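Local coordinates for protein ribulose bisphosphate carboxylase (PDB 2D69) that probably fixes CO2 onto ribulose 1,5-bisphosphate to give two molecules of 3-phosphoglycerate, as a magnesium-dependent form III Rubisco in an archaeal AMP degradation pathway, at residues D252-G257 and L296-A301; D308-G313 and D331-K336. All coordinates share one frame; numbering follows the deposited sequence.

Contact 1: D252-G257 and L296-A301; sequences DIVVAG and LALAKA
The short helix 253-256 and a turn of helix 295-305 come nearest at the CA atoms of Val-254 and Leu-298, 9.0 Å apart, a gap bridged by side chains. Leu-298 reaches over with CG anti to its backbone N (chi1 -151°), and its two methyls divide the work. CD1 meets CG2 of Val-254 at 4.1 Å, the two side chains crossing at about a right angle, while CD2 faces CD1 of Ile-253 at 4.2 Å. A leucine suits this place because its forked end can serve two neighbours at once; isoleucine extends its CD1 methyl across the gap, and the short, branched valine offers CG2 to the other branch of the fork. The contact is loose and wholly apolar, and Phe-285 of helix 283-286 also packs on both Val-254 and Leu-298. Gly-257 ends the short helix with a positive phi, its N bonded to O of Ile-253. Strand 248-252 runs straight into this helix, and the pairing joins the short helix that follows the strand to helix 295-305 in the alpha/beta (TIM) barrel of the Rubisco catalytic domain.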
# COMPACT_ATOMS: atom_id res chain seq x y z
N ASP A 252 2.30 24.81 -19.90
CA ASP A 252 2.43 25.06 -21.31
C ASP A 252 1.53 24.02 -22.03
O ASP A 252 1.96 22.91 -22.31
CB ASP A 252 3.88 24.90 -21.85
CG ASP A 252 4.92 25.85 -21.23
OD1 ASP A 252 4.52 26.86 -20.56
OD2 ASP A 252 6.18 25.66 -21.37
N ILE A 253 0.26 24.34 -22.28
CA ILE A 253 -0.69 23.30 -22.60
C ILE A 253 -0.59 22.79 -24.00
O ILE A 253 -1.01 21.69 -24.24
CB ILE A 253 -2.17 23.69 -22.31
CG1 ILE A 253 -2.67 24.80 -23.26
CG2 ILE A 253 -2.34 24.11 -20.86
CD1 ILE A 253 -4.11 25.04 -23.13
N VAL A 254 -0.09 23.59 -24.92
CA VAL A 254 0.05 23.13 -26.30
C VAL A 254 1.26 22.21 -26.45
O VAL A 254 1.17 21.17 -27.08
CB VAL A 254 0.10 24.31 -27.32
CG1 VAL A 254 0.23 23.76 -28.82
CG2 VAL A 254 -1.13 25.12 -27.19
N VAL A 255 2.38 22.60 -25.90
CA VAL A 255 3.58 21.78 -25.89
C VAL A 255 3.34 20.48 -25.09
O VAL A 255 3.71 19.41 -25.51
CB VAL A 255 4.74 22.53 -25.20
CG1 VAL A 255 5.92 21.68 -25.08
CG2 VAL A 255 5.07 23.87 -25.94
N ALA A 256 2.73 20.58 -23.92
CA ALA A 256 2.40 19.37 -23.16
C ALA A 256 1.36 18.45 -23.81
O ALA A 256 1.49 17.21 -23.85
CB ALA A 256 1.90 19.76 -21.80
N GLY A 257 0.26 19.06 -24.25
CA GLY A 257 -0.76 18.38 -25.03
C GLY A 257 -2.01 18.06 -24.20
O GLY A 257 -2.00 18.11 -22.98
N LEU A 296 -9.69 30.46 -30.90
CA LEU A 296 -11.02 30.35 -30.28
C LEU A 296 -11.37 28.88 -29.92
O LEU A 296 -11.86 28.60 -28.83
CB LEU A 296 -12.09 30.92 -31.20
CG LEU A 296 -13.55 30.67 -30.78
CD1 LEU A 296 -13.76 31.31 -29.41
CD2 LEU A 296 -14.52 31.26 -31.79
N ALA A 297 -11.06 27.96 -30.84
CA ALA A 297 -11.37 26.54 -30.63
C ALA A 297 -10.48 25.93 -29.56
O ALA A 297 -10.93 25.20 -28.69
CB ALA A 297 -11.22 25.78 -31.94
N LEU A 298 -9.20 26.27 -29.62
CA LEU A 298 -8.24 25.87 -28.62
C LEU A 298 -8.70 26.36 -27.28
O LEU A 298 -8.72 25.61 -26.33
CB LEU A 298 -6.91 26.49 -28.92
CG LEU A 298 -5.62 25.82 -28.51
CD1 LEU A 298 -4.45 26.48 -29.27
CD2 LEU A 298 -5.41 25.96 -27.03
N ALA A 299 -9.09 27.62 -27.23
CA ALA A 299 -9.52 28.23 -25.99
C ALA A 299 -10.77 27.54 -25.43
O ALA A 299 -10.95 27.46 -24.22
CB ALA A 299 -9.81 29.72 -26.20
N LYS A 300 -11.66 27.12 -26.32
CA LYS A 300 -12.90 26.48 -25.92
C LYS A 300 -12.60 25.12 -25.31
O LYS A 300 -13.15 24.75 -24.29
CB LYS A 300 -13.85 26.36 -27.13
CG LYS A 300 -15.14 25.62 -26.88
CD LYS A 300 -16.14 25.85 -28.01
CE LYS A 300 -17.03 27.09 -27.84
NZ LYS A 300 -17.85 27.34 -29.14
N ALA A 301 -11.80 24.33 -26.00
CA ALA A 301 -11.31 23.08 -25.40
C ALA A 301 -10.68 23.31 -24.04
O ALA A 301 -10.97 22.57 -23.08
CB ALA A 301 -10.35 22.40 -26.33

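Contact 2: D308-G313 and D331-K336; sequences DQIHTG and DFLLSK
Leu-333, on the inner side of helix 323-334, packs against Ile-310 in strand 309-311 and Thr-312 just beyond it. This is the strand-to-helix packing of a beta-alpha-beta unit, completed by strand 344-348, in the alpha/beta (TIM) barrel of the catalytic domain.

The apolar part rests on the leucine's fork. CD1 lies 3.6 Å from CG2 of Ile-310, and CD2 stands 4.0 Å from that same methyl, which therefore sits against both branches; the two side chains cross at about a right angle. Thr-312 instead meets Leu-333 tip to tip, its CG2 only 3.5 Å from CD1, tighter than a usual methyl contact. Leu-333 has CG anti to its carbonyl carbon (chi1 -72°), which sends the fork toward the strand. Beta-branched Ile-310 suits an extended strand and offers its methyl to the helix, while its side chain also packs on Met-295 and Ala-302 of helix 295-305. The neighbouring residues Gln-309 and His-311 point away from the helix, as strand alternation requires, and His-311, which probably binds substrate, meets the ring of His-278.

The polar interactions lie beside this packing. Threonine serves both kinds: its methyl faces Leu-333, while OG1 is hydrogen-bonded to Asn-330 ND2. At the helix's C-terminal end, Ser-335 folds back on the last turn. Its N and OG both donate to O of Phe-332, at 3.0 and 2.8 Å, and OG approaches at a C=O...OG angle of 125°, tilted 15° from the carbonyl plane.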
# COMPACT_ATOMS: atom_id res chain seq x y z
N ASP A 308 -8.02 27.88 -15.74
CA ASP A 308 -8.67 29.02 -15.06
C ASP A 308 -8.35 30.39 -15.66
O ASP A 308 -9.08 31.40 -15.42
CB ASP A 308 -8.26 29.00 -13.61
CG ASP A 308 -8.71 27.77 -12.92
OD1 ASP A 308 -9.87 27.78 -12.43
OD2 ASP A 308 -7.98 26.75 -12.81
N GLN A 309 -7.26 30.42 -16.43
CA GLN A 309 -6.80 31.63 -17.13
C GLN A 309 -5.93 31.22 -18.32
O GLN A 309 -5.28 30.18 -18.28
CB GLN A 309 -6.07 32.63 -16.23
CG GLN A 309 -4.97 32.11 -15.45
CD GLN A 309 -4.54 33.04 -14.32
OE1 GLN A 309 -3.36 33.43 -14.25
NE2 GLN A 309 -5.45 33.35 -13.45
N ILE A 310 -6.00 31.98 -19.38
CA ILE A 310 -5.25 31.62 -20.60
C ILE A 310 -4.92 32.88 -21.40
O ILE A 310 -5.74 33.82 -21.48
CB ILE A 310 -6.04 30.58 -21.47
CG1 ILE A 310 -5.22 30.09 -22.65
CG2 ILE A 310 -7.30 31.19 -21.99
CD1 ILE A 310 -5.81 28.90 -23.34
N HIS A 311 -3.71 32.89 -21.97
CA HIS A 311 -3.21 33.96 -22.82
C HIS A 311 -4.06 34.02 -24.05
O HIS A 311 -4.25 32.99 -24.66
CB HIS A 311 -1.75 33.66 -23.26
CG HIS A 311 -0.74 33.80 -22.15
ND1 HIS A 311 -0.17 35.01 -21.82
CD2 HIS A 311 -0.17 32.88 -21.33
CE1 HIS A 311 0.68 34.83 -20.81
NE2 HIS A 311 0.71 33.54 -20.51
N THR A 312 -4.56 35.20 -24.42
CA THR A 312 -5.27 35.40 -25.72
C THR A 312 -4.70 36.44 -26.73
O THR A 312 -5.20 36.47 -27.86
CB THR A 312 -6.71 35.78 -25.46
OG1 THR A 312 -6.74 36.92 -24.61
CG2 THR A 312 -7.44 34.67 -24.64
N GLY A 313 -3.73 37.27 -26.34
CA GLY A 313 -3.27 38.41 -27.17
C GLY A 313 -3.67 39.80 -26.64
O GLY A 313 -4.44 39.85 -25.69
N ASP A 331 -14.54 37.35 -25.04
CA ASP A 331 -15.98 37.34 -24.82
C ASP A 331 -16.45 35.92 -24.56
O ASP A 331 -17.22 35.68 -23.65
CB ASP A 331 -16.74 37.90 -26.05
CG ASP A 331 -16.68 39.43 -26.15
OD1 ASP A 331 -17.22 39.98 -27.14
OD2 ASP A 331 -16.12 40.17 -25.30
N PHE A 332 -16.00 34.99 -25.38
CA PHE A 332 -16.25 33.58 -25.13
C PHE A 332 -15.72 33.12 -23.77
O PHE A 332 -16.44 32.53 -22.99
CB PHE A 332 -15.64 32.68 -26.21
CG PHE A 332 -15.52 31.28 -25.76
CD1 PHE A 332 -16.68 30.50 -25.62
CD2 PHE A 332 -14.28 30.77 -25.32
CE1 PHE A 332 -16.60 29.21 -25.07
CE2 PHE A 332 -14.20 29.46 -24.80
CZ PHE A 332 -15.36 28.69 -24.68
N LEU A 333 -14.45 33.38 -23.48
CA LEU A 333 -13.87 32.95 -22.21
C LEU A 333 -14.71 33.40 -21.00
O LEU A 333 -14.82 32.65 -19.98
CB LEU A 333 -12.44 33.43 -22.05
CG LEU A 333 -11.42 32.69 -22.96
CD1 LEU A 333 -10.07 33.33 -22.76
CD2 LEU A 333 -11.28 31.21 -22.66
N LEU A 334 -15.32 34.58 -21.12
CA LEU A 334 -16.03 35.15 -19.98
C LEU A 334 -17.52 34.91 -20.04
O LEU A 334 -18.21 35.27 -19.11
CB LEU A 334 -15.76 36.66 -19.88
CG LEU A 334 -14.36 37.11 -19.46
CD1 LEU A 334 -14.18 38.60 -19.81
CD2 LEU A 334 -14.13 36.86 -17.99
N SER A 335 -18.03 34.32 -21.12
CA SER A 335 -19.46 34.16 -21.32
C SER A 335 -20.00 33.04 -20.43
O SER A 335 -19.27 32.12 -20.03
CB SER A 335 -19.80 33.80 -22.78
OG SER A 335 -19.25 32.53 -23.09
N LYS A 336 -21.27 33.18 -20.08
CA LYS A 336 -22.05 32.15 -19.44
C LYS A 336 -22.13 30.96 -20.40
O LYS A 336 -22.37 31.14 -21.56
CB LYS A 336 -23.43 32.69 -19.10
CG LYS A 336 -24.02 32.17 -17.76
CD LYS A 336 -24.20 30.64 -17.78
CE LYS A 336 -25.00 30.08 -16.55
NZ LYS A 336 -25.54 28.75 -16.82

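How the contacts relate
The centres of the two contacts lie about 12 Å apart within the same alpha/beta barrel, and both segments of contact 1 precede those of contact 2 in the sequence. Helix 295-305 of contact 1 leads directly into strand 309-311 of contact 2, and helix 323-334 follows. Those two helices are also neighbours in space: CE2 of Phe-332 lies 3.4 Å from CA of Lys-300, and CB of Phe-332 is 4.0 Å from CD1 of Leu-296. Two successive helices of the barrel's outer layer are thereby packed side by side. Both contacts border the predicted active site, with the side chains of Val-254 and Ile-310 each about 5 Å from that of Arg-279, a residue that probably binds the substrate.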